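Local coordinates for protein beta-galactosidase (Trichoderma reesei, PDB 3OG2) that probably hydrolyses terminal non-reducing beta-D-galactose residues in beta-D-galactosides, as a glycoprotein of glycoside hydrolase family 35, at residues G130-Q133 / R134-G137. Numbering follows the deposited sequence.
With NAG (2-acetamido-2-deoxy-beta-D-glucopyranose), chain E.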
ATOM      1  N   GLY A 130      -9.589  20.086   0.178  1.00  7.62           N
ATOM      2  CA  GLY A 130     -10.471  20.662   1.197  1.00  7.79           C
ATOM      3  C   GLY A 130     -11.321  21.825   0.670  1.00  6.81           C
ATOM      4  O   GLY A 130     -12.353  22.132   1.286  1.00  8.07           O
ATOM      5  N   TRP A 131     -10.888  22.468  -0.439  1.00  7.14           N
ATOM      6  CA  TRP A 131     -11.757  23.511  -0.984  1.00  8.02           C
ATOM      7  C   TRP A 131     -13.062  22.983  -1.560  1.00  7.95           C
ATOM      8  O   TRP A 131     -13.958  23.813  -1.797  1.00  9.30           O
ATOM      9  CB  TRP A 131     -10.966  24.343  -1.972  1.00  8.72           C
ATOM     10  CG  TRP A 131     -10.128  23.685  -3.013  1.00  7.74           C
ATOM     11  CD1 TRP A 131      -8.808  23.442  -2.943  1.00  7.85           C
ATOM     12  CD2 TRP A 131     -10.573  23.244  -4.299  1.00  9.13           C
ATOM     13  NE1 TRP A 131      -8.353  22.854  -4.081  1.00  9.22           N
ATOM     14  CE2 TRP A 131      -9.410  22.722  -4.943  1.00  9.29           C
ATOM     15  CE3 TRP A 131     -11.799  23.236  -4.990  1.00 10.76           C
ATOM     16  CZ2 TRP A 131      -9.419  22.181  -6.234  1.00 11.26           C
ATOM     17  CZ3 TRP A 131     -11.775  22.687  -6.276  1.00 13.04           C
ATOM     18  CH2 TRP A 131     -10.608  22.177  -6.879  1.00 12.18           C
ATOM     19  N   LEU A 132     -13.235  21.663  -1.697  1.00  7.78           N
ATOM     20  CA  LEU A 132     -14.580  21.171  -2.044  1.00  8.65           C
ATOM     21  C   LEU A 132     -15.549  21.357  -0.900  1.00  8.32           C
ATOM     22  O   LEU A 132     -16.759  21.244  -1.095  1.00  9.80           O
ATOM     23  CB  LEU A 132     -14.513  19.705  -2.468  1.00 11.06           C
ATOM     24  CG  LEU A 132     -14.016  19.463  -3.900  1.00 14.90           C
ATOM     25  CD1 LEU A 132     -14.246  17.977  -4.235  1.00 13.28           C
ATOM     26  CD2 LEU A 132     -14.518  20.311  -5.034  1.00 19.16           C
ATOM     27  N   GLN A 133     -15.087  21.654   0.351  1.00  8.32           N
ATOM     28  CA  GLN A 133     -16.046  22.019   1.366  1.00  8.82           C
ATOM     29  C   GLN A 133     -16.794  23.310   1.015  1.00  9.74           C
ATOM     30  O   GLN A 133     -17.875  23.508   1.566  1.00 12.25           O
ATOM     31  CB  GLN A 133     -15.363  22.201   2.740  1.00  9.18           C
ATOM     32  CG  GLN A 133     -14.627  20.950   3.205  1.00  8.68           C
ATOM     33  CD  GLN A 133     -14.509  20.837   4.700  1.00  8.65           C
ATOM     34  OE1 GLN A 133     -14.619  21.858   5.428  1.00 10.73           O
ATOM     35  NE2 GLN A 133     -14.256  19.631   5.245  1.00  8.44           N
ATOM     36  N   ARG A 134     -16.260  24.112   0.099  1.00  8.69           N
ATOM     37  CA  ARG A 134     -16.913  25.333  -0.295  1.00  8.89           C
ATOM     38  C   ARG A 134     -17.783  25.147  -1.544  1.00  9.91           C
ATOM     39  O   ARG A 134     -18.309  26.111  -2.100  1.00 13.10           O
ATOM     40  CB  ARG A 134     -15.862  26.405  -0.589  1.00  9.19           C
ATOM     41  CG  ARG A 134     -15.003  26.659   0.660  1.00  9.72           C
ATOM     42  CD  ARG A 134     -14.239  27.966   0.521  1.00  9.67           C
ATOM     43  NE  ARG A 134     -13.423  28.135  -0.689  1.00 10.12           N
ATOM     44  CZ  ARG A 134     -12.127  27.797  -0.776  1.00  8.37           C
ATOM     45  NH1 ARG A 134     -11.494  27.255   0.278  1.00  9.27           N
ATOM     46  NH2 ARG A 134     -11.425  28.007  -1.890  1.00  8.89           N
ATOM     47  N   VAL A 135     -17.953  23.915  -2.017  1.00 10.93           N
ATOM     48  CA  VAL A 135     -18.856  23.624  -3.150  1.00 12.54           C
ATOM     49  C   VAL A 135     -20.175  23.185  -2.586  1.00 12.15           C
ATOM     50  O   VAL A 135     -20.249  22.204  -1.857  1.00 15.29           O
ATOM     51  CB  VAL A 135     -18.202  22.531  -4.015  1.00 15.43           C
ATOM     52  CG1 VAL A 135     -19.185  22.068  -5.086  1.00 20.23           C
ATOM     53  CG2 VAL A 135     -16.938  23.068  -4.664  1.00 17.97           C
ATOM     54  N   LYS A 136     -21.240  23.925  -2.940  1.00 11.65           N
ATOM     55  CA  LYS A 136     -22.541  23.617  -2.316  1.00 11.14           C
ATOM     56  C   LYS A 136     -23.116  22.296  -2.731  1.00 10.47           C
ATOM     57  O   LYS A 136     -23.766  21.621  -1.908  1.00 13.63           O
ATOM     58  CB  LYS A 136     -23.531  24.729  -2.682  1.00 12.49           C
ATOM     59  CG  LYS A 136     -23.104  26.100  -2.125  1.00 15.07           C
ATOM     60  CD  LYS A 136     -24.115  27.226  -2.493  1.00 30.84           C
ATOM     61  CE  LYS A 136     -23.522  28.621  -2.267  1.00 42.70           C
ATOM     62  NZ  LYS A 136     -24.180  29.792  -2.927  1.00 55.31           N
ATOM     63  N   GLY A 137     -22.956  21.922  -3.999  1.00 10.87           N
ATOM     64  CA  GLY A 137     -23.647  20.719  -4.481  1.00 13.88           C
ATOM     65  C   GLY A 137     -23.107  19.444  -3.879  1.00 10.89           C
ATOM     66  O   GLY A 137     -21.988  19.376  -3.336  1.00 11.22           O
TER
HETATM   67  C1  NAG E1044     -19.441  30.130  -2.636  1.00 25.52           C
HETATM   68  C2  NAG E1044     -18.026  30.576  -3.049  1.00 32.95           C
HETATM   69  C3  NAG E1044     -18.005  31.611  -4.160  1.00 35.17           C
HETATM   70  C4  NAG E1044     -18.900  31.222  -5.351  1.00 35.27           C
HETATM   71  C5  NAG E1044     -20.250  30.746  -4.789  1.00 30.94           C
HETATM   72  C6  NAG E1044     -21.187  30.349  -5.935  1.00 32.81           C
HETATM   73  C7  NAG E1044     -15.974  30.523  -1.692  1.00 49.21           C
HETATM   74  C8  NAG E1044     -15.167  31.419  -0.769  1.00 40.17           C
HETATM   75  N2  NAG E1044     -17.193  31.001  -1.961  1.00 43.14           N
HETATM   76  O3  NAG E1044     -16.689  31.871  -4.632  1.00 55.30           O
HETATM   77  O4  NAG E1044     -19.073  32.376  -6.183  1.00 50.19           O
HETATM   78  O5  NAG E1044     -20.038  29.659  -3.859  1.00 23.96           O
HETATM   79  O6  NAG E1044     -22.552  30.326  -5.584  1.00 36.62           O
HETATM   80  O7  NAG E1044     -15.344  29.684  -2.358  1.00 33.16           O
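A bend at chi3 (-53°) folds the Arg134 chain back over Trp131, so that the CB of Trp131 lies against one face of the guanidinium, 3.7 Å from NH2. Trp131 sends its indole elsewhere: with chi1 at 47°, CG sits between the backbone N and the carbonyl carbon, and NE1 donates to the carbonyl of Glu83. The backbone follows the i to i+3 pattern of a 3-10 turn, which brings residues three apart onto one side. Arg134 N bonds to Trp131 O at 3.0 Å, and Val135 N bonds to Leu132 O at 3.1 Å. The second turn sets Leu132 and Val135 side by side, CD2 meeting CG2 at 3.7 Å, while helix 144-163 packs against both.

The same arginine also reaches the N-acetylglucosamine carried by Asn689. Arg134 NE donates to the acetamide oxygen O7 of the sugar at 3.0 Å (150° at the hydrogen), with O7 at the guanidinium edge and in its plane. NH1 forms a salt bridge with Glu830 and bonds to the carbonyl of Ser704. Farther along, Lys136 extends its chain until NZ reaches O6 of the sugar at 3.2 Å. Replacing Arg134 with a leucine would probably leave Glu830 without this ionic mate and free the acetamide to turn. One guanidinium thus divides its work: an apolar methylene lies against a face, while its N-H groups serve a carboxylate, a backbone carbonyl and a glycan, joining this loop of the TIM-barrel region to distant parts of the chain and to the sugar.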